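Local coordinates for MGS-M4 (Unidentified, PDB 4Q3M), which is an aldo-keto reductase with a TIM-barrel fold that probably reduces carbonyl compounds with a nicotinamide cofactor, its own substrate being unknown, at residues His41-Met46 against Thr71-Asn76. Sequence-based numbering, arbitrary orientation.
Sequences HIDTAM and TTKLWN
Lys73 and Asp43 form a buried salt bridge between neighbouring parallel strands of the barrel. Lys73 NZ lies 2.7 Å from Asp43 OD2, on the syn side of the carboxylate and 30° out of its plane. The lysine chain is extended until a bend at chi4 (69°), which turns NZ to the acid. NZ also donates to Thr44 O at 3.0 Å, from above the carbonyl plane.

Two straight backbone bonds join the strands: Thr71 N to Ile42 O, and Thr44 N to Thr71 O at 2.6 Å. Around Asp43 and Thr71 a water links side chains. It donates to Asp43 OD1, lies 2.6 Å from His41 NE2 and is weakly held by Thr71 OG1. Gln158 also bonds Asp43 OD1.

Beyond the end of strand 41-43 the contact turns mostly apolar. Ala45 CB packs on Lys73 CB at 3.8 Å. Thr44 and Thr72 lie side by side, CG2 of the first against CB of the second. Their hydroxyls bond to Asn50 and Glu51, respectively. Met46 CG meets Trp75 CB at 3.5 Å, and its sulfur sits obliquely to the indole.

A methionine in place of Lys73 would probably leave the Asp43 carboxylate without its buried countercharge. The paired Asp and Lys are consistent with those of the Asp-Tyr-Lys-His catalytic tetrad of aldo-keto reductases, with Asp43 OD2 and Thr44 O together holding the lysine end in place.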
loop_
_atom_site.group_PDB
_atom_site.type_symbol
_atom_site.label_atom_id
_atom_site.label_comp_id
_atom_site.label_asym_id
_atom_site.label_seq_id
_atom_site.Cartn_x
_atom_site.Cartn_y
_atom_site.Cartn_z
ATOM N N HIS A 41 -21.910 -14.999 -12.083
ATOM C CA HIS A 41 -20.525 -14.945 -11.637
ATOM C C HIS A 41 -20.453 -15.057 -10.116
ATOM O O HIS A 41 -21.035 -14.246 -9.397
ATOM C CB HIS A 41 -19.866 -13.649 -12.117
ATOM C CG HIS A 41 -18.448 -13.477 -11.662
ATOM N ND1 HIS A 41 -17.811 -12.255 -11.670
ATOM C CD2 HIS A 41 -17.543 -14.370 -11.196
ATOM C CE1 HIS A 41 -16.577 -12.401 -11.223
ATOM N NE2 HIS A 41 -16.389 -13.674 -10.928
ATOM N N ILE A 42 -19.745 -16.073 -9.635
ATOM C CA ILE A 42 -19.584 -16.288 -8.201
ATOM C C ILE A 42 -18.106 -16.283 -7.821
ATOM O O ILE A 42 -17.293 -16.959 -8.451
ATOM C CB ILE A 42 -20.222 -17.618 -7.752
ATOM C CG1 ILE A 42 -21.669 -17.715 -8.242
ATOM C CG2 ILE A 42 -20.160 -17.754 -6.238
ATOM C CD1 ILE A 42 -22.602 -16.715 -7.596
ATOM N N ASP A 43 -17.764 -15.517 -6.790
ATOM C CA ASP A 43 -16.377 -15.386 -6.360
ATOM C C ASP A 43 -16.167 -15.956 -4.959
ATOM O O ASP A 43 -16.734 -15.458 -3.987
ATOM C CB ASP A 43 -15.947 -13.918 -6.399
ATOM C CG ASP A 43 -14.489 -13.726 -6.023
ATOM O OD1 ASP A 43 -13.634 -13.743 -6.933
ATOM O OD2 ASP A 43 -14.201 -13.552 -4.821
ATOM N N THR A 44 -15.347 -16.998 -4.861
ATOM C CA THR A 44 -15.064 -17.628 -3.575
ATOM C C THR A 44 -13.567 -17.862 -3.382
ATOM O O THR A 44 -12.751 -17.413 -4.187
ATOM C CB THR A 44 -15.814 -18.969 -3.428
ATOM O OG1 THR A 44 -15.573 -19.515 -2.124
ATOM C CG2 THR A 44 -15.358 -19.964 -4.486
ATOM N N ALA A 45 -13.220 -18.558 -2.302
ATOM C CA ALA A 45 -11.830 -18.881 -1.986
ATOM C C ALA A 45 -11.774 -19.978 -0.927
ATOM O O ALA A 45 -12.750 -20.209 -0.215
ATOM C CB ALA A 45 -11.082 -17.644 -1.511
ATOM N N MET A 46 -10.631 -20.647 -0.823
ATOM C CA MET A 46 -10.503 -21.744 0.129
ATOM C C MET A 46 -10.498 -21.229 1.567
ATOM O O MET A 46 -10.946 -21.929 2.474
ATOM C CB MET A 46 -9.243 -22.574 -0.156
ATOM C CG MET A 46 -7.964 -22.114 0.538
ATOM S SD MET A 46 -7.750 -22.718 2.230
ATOM C CE MET A 46 -8.386 -24.386 2.084
ATOM N N THR A 71 -15.093 -18.415 -9.636
ATOM C CA THR A 71 -13.724 -18.075 -9.274
ATOM C C THR A 71 -13.413 -18.496 -7.845
ATOM O O THR A 71 -14.146 -18.155 -6.916
ATOM C CB THR A 71 -13.454 -16.564 -9.410
ATOM O OG1 THR A 71 -13.662 -16.156 -10.767
ATOM C CG2 THR A 71 -12.023 -16.235 -9.003
ATOM N N THR A 72 -12.331 -19.244 -7.672
ATOM C CA THR A 72 -11.814 -19.519 -6.340
ATOM C C THR A 72 -10.331 -19.171 -6.297
ATOM O O THR A 72 -9.705 -18.949 -7.335
ATOM C CB THR A 72 -12.027 -20.983 -5.920
ATOM O OG1 THR A 72 -11.708 -21.133 -4.530
ATOM C CG2 THR A 72 -11.160 -21.911 -6.743
ATOM N N LYS A 73 -9.777 -19.106 -5.093
ATOM C CA LYS A 73 -8.408 -18.643 -4.923
ATOM C C LYS A 73 -7.573 -19.631 -4.130
ATOM O O LYS A 73 -8.098 -20.435 -3.360
ATOM C CB LYS A 73 -8.390 -17.281 -4.229
ATOM C CG LYS A 73 -9.415 -16.304 -4.771
ATOM C CD LYS A 73 -9.338 -14.965 -4.068
ATOM C CE LYS A 73 -10.490 -14.067 -4.488
ATOM N NZ LYS A 73 -11.801 -14.564 -3.982
ATOM N N LEU A 74 -6.264 -19.553 -4.320
ATOM C CA LEU A 74 -5.342 -20.410 -3.600
ATOM C C LEU A 74 -4.778 -19.646 -2.402
ATOM O O LEU A 74 -4.280 -18.533 -2.557
ATOM C CB LEU A 74 -4.212 -20.864 -4.510
ATOM C CG LEU A 74 -3.050 -21.421 -3.703
ATOM C CD1 LEU A 74 -3.276 -22.899 -3.535
ATOM C CD2 LEU A 74 -1.735 -21.139 -4.345
ATOM N N TRP A 75 -4.851 -20.240 -1.215
ATOM C CA TRP A 75 -4.430 -19.544 -0.001
ATOM C C TRP A 75 -2.911 -19.562 0.191
ATOM O O TRP A 75 -2.216 -20.424 -0.349
ATOM C CB TRP A 75 -5.128 -20.148 1.220
ATOM C CG TRP A 75 -4.868 -19.409 2.496
ATOM C CD1 TRP A 75 -4.300 -19.910 3.629
ATOM C CD2 TRP A 75 -5.150 -18.029 2.763
ATOM N NE1 TRP A 75 -4.220 -18.930 4.590
ATOM C CE2 TRP A 75 -4.733 -17.766 4.083
ATOM C CE3 TRP A 75 -5.718 -16.990 2.017
ATOM C CZ2 TRP A 75 -4.866 -16.510 4.672
ATOM C CZ3 TRP A 75 -5.848 -15.745 2.604
ATOM C CH2 TRP A 75 -5.424 -15.516 3.918
ATOM N N ASN A 76 -2.418 -18.598 0.965
ATOM C CA ASN A 76 -0.988 -18.386 1.187
ATOM C C ASN A 76 -0.212 -19.631 1.613
ATOM O O ASN A 76 0.913 -19.852 1.165
ATOM C CB ASN A 76 -0.787 -17.294 2.241
ATOM C CG ASN A 76 -1.549 -16.024 1.920
ATOM O OD1 ASN A 76 -2.304 -15.967 0.950
ATOM N ND2 ASN A 76 -1.361 -14.998 2.743
HETATM O O HOH W 1 -14.412 -13.371 -9.241
#